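Local coordinates for protein copper-transporting ATPase PAA2, chloroplastic (Arabidopsis thaliana, PDB 5LBK) that uses ATP hydrolysis to move copper across the chloroplast thylakoid membrane into the lumen, this fragment being its nucleotide-binding domain, at residues L21-A26 and L48-T53. Residues are numbered along the deposited sequence; the frame is centred on the assembly and turned at random.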
loop_
_atom_site.group_PDB
_atom_site.type_symbol
_atom_site.label_atom_id
_atom_site.label_comp_id
_atom_site.label_asym_id
_atom_site.label_seq_id
_atom_site.Cartn_x
_atom_site.Cartn_y
_atom_site.Cartn_z
ATOM N N LEU A 21 3.114 0.136 -6.086
ATOM C CA LEU A 21 4.152 -0.712 -5.527
ATOM C C LEU A 21 5.321 0.109 -5.001
ATOM O O LEU A 21 5.880 -0.233 -3.955
ATOM C CB LEU A 21 4.617 -1.692 -6.592
ATOM C CG LEU A 21 5.512 -2.839 -6.202
ATOM C CD1 LEU A 21 4.970 -3.618 -5.012
ATOM C CD2 LEU A 21 5.678 -3.721 -7.482
ATOM N N LYS A 22 5.748 1.152 -5.743
ATOM C CA LYS A 22 6.888 1.968 -5.318
ATOM C C LYS A 22 6.615 2.625 -3.978
ATOM O O LYS A 22 7.492 2.680 -3.109
ATOM C CB LYS A 22 7.193 3.070 -6.327
ATOM C CG LYS A 22 7.944 2.621 -7.555
ATOM C CD LYS A 22 8.237 3.816 -8.459
ATOM C CE LYS A 22 9.170 3.412 -9.612
ATOM N NZ LYS A 22 9.473 4.511 -10.575
ATOM N N MET A 23 5.433 3.216 -3.844
ATOM C CA MET A 23 5.030 3.809 -2.565
ATOM C C MET A 23 4.929 2.764 -1.477
ATOM O O MET A 23 5.388 2.997 -0.340
ATOM C CB MET A 23 3.691 4.520 -2.719
ATOM C CG MET A 23 3.762 5.872 -3.474
ATOM S SD MET A 23 2.071 6.537 -3.608
ATOM C CE MET A 23 2.403 8.133 -4.365
ATOM N N ALA A 24 4.337 1.608 -1.777
ATOM C CA ALA A 24 4.159 0.628 -0.709
ATOM C C ALA A 24 5.517 0.102 -0.240
ATOM O O ALA A 24 5.749 -0.074 0.954
ATOM C CB ALA A 24 3.281 -0.516 -1.174
ATOM N N ALA A 25 6.412 -0.179 -1.175
ATOM C CA ALA A 25 7.743 -0.642 -0.773
ATOM C C ALA A 25 8.558 0.436 -0.049
ATOM O O ALA A 25 9.396 0.108 0.818
ATOM C CB ALA A 25 8.486 -1.142 -2.012
ATOM N N ALA A 26 8.358 1.715 -0.383
ATOM C CA ALA A 26 9.016 2.782 0.372
ATOM C C ALA A 26 8.592 2.750 1.828
ATOM O O ALA A 26 9.423 2.909 2.735
ATOM C CB ALA A 26 8.687 4.150 -0.213
ATOM N N LEU A 48 12.445 -1.412 -9.423
ATOM C CA LEU A 48 11.771 -0.161 -9.110
ATOM C C LEU A 48 12.566 0.604 -8.054
ATOM O O LEU A 48 12.910 0.051 -7.003
ATOM C CB LEU A 48 10.352 -0.422 -8.598
ATOM C CG LEU A 48 9.372 -1.113 -9.555
ATOM C CD1 LEU A 48 8.028 -1.371 -8.843
ATOM C CD2 LEU A 48 9.159 -0.282 -10.796
ATOM N N LYS A 49 12.810 1.887 -8.309
ATOM C CA LYS A 49 13.507 2.743 -7.358
ATOM C C LYS A 49 12.488 3.300 -6.377
ATOM O O LYS A 49 11.560 4.009 -6.781
ATOM C CB LYS A 49 14.228 3.885 -8.065
ATOM C CG LYS A 49 15.080 4.746 -7.149
ATOM C CD LYS A 49 16.352 4.020 -6.705
ATOM C CE LYS A 49 17.316 3.799 -7.878
ATOM N NZ LYS A 49 18.633 3.277 -7.421
ATOM N N THR A 50 12.668 2.996 -5.092
ATOM C CA THR A 50 11.688 3.468 -4.134
ATOM C C THR A 50 12.038 4.892 -3.692
ATOM O O THR A 50 13.212 5.206 -3.492
ATOM C CB THR A 50 11.628 2.533 -2.912
ATOM O OG1 THR A 50 12.934 2.420 -2.333
ATOM C CG2 THR A 50 11.153 1.140 -3.316
ATOM N N PRO A 51 11.053 5.772 -3.533
ATOM C CA PRO A 51 11.352 7.123 -3.046
ATOM C C PRO A 51 11.832 7.119 -1.602
ATOM O O PRO A 51 11.554 6.210 -0.813
ATOM C CB PRO A 51 10.019 7.861 -3.174
ATOM C CG PRO A 51 9.004 6.793 -3.074
ATOM C CD PRO A 51 9.620 5.604 -3.810
ATOM N N GLU A 52 12.565 8.177 -1.269
ATOM C CA GLU A 52 13.188 8.282 0.038
ATOM C C GLU A 52 12.147 8.608 1.104
ATOM O O GLU A 52 11.081 9.165 0.833
ATOM C CB GLU A 52 14.282 9.350 0.030
ATOM C CG GLU A 52 15.426 9.078 -0.943
ATOM C CD GLU A 52 16.286 7.890 -0.550
ATOM O OE1 GLU A 52 16.025 7.290 0.508
ATOM O OE2 GLU A 52 17.238 7.565 -1.296
ATOM N N THR A 53 12.467 8.234 2.337
ATOM C CA THR A 53 11.618 8.554 3.470
ATOM C C THR A 53 12.486 8.820 4.685
ATOM O O THR A 53 13.445 8.089 4.934
ATOM C CB THR A 53 10.650 7.423 3.809
ATOM O OG1 THR A 53 11.385 6.252 4.178
ATOM C CG2 THR A 53 9.777 7.119 2.646
HETATM O O HOH W 1 11.923 3.774 2.796
#
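Residues 21-26 are helical, part of helix 17-27, and residues 48-53 run past them as an extended loop. This is the N-domain of a P1B-type ATPase, in which helices pack on an antiparallel sheet. The loop leads from helix 34-45 to the edge strand 56-59. The two backbones come closest at Lys22 and Thr50, whose CA atoms are 5.2 Å apart. No direct hydrogen bond joins the segments, so contact rests on apolar packing and one water. Leu21 CD2 meets Leu48 CD1 at 3.6 Å. The extended Lys22 side chain reaches across the start of the loop, past Leu48, with CD 3.7 Å from Lys49 O. Thr50 turns its methyl to the helix, CG2 lying 3.7 Å from Ala25 CB, while its hydroxyl OG1 hydrogen-bonds Lys29 NZ, outside both segments. The small Ala26 lets the chain pass close: its CB is 3.9 Å from Pro51 CG. Ile68 of strand 63-68 touches Ala26, Pro51 and Thr53. Beyond the proline, a water donates to Ala26 O at 2.6 Å and hydrogen-bonds Thr53 OG1 at 2.9 Å.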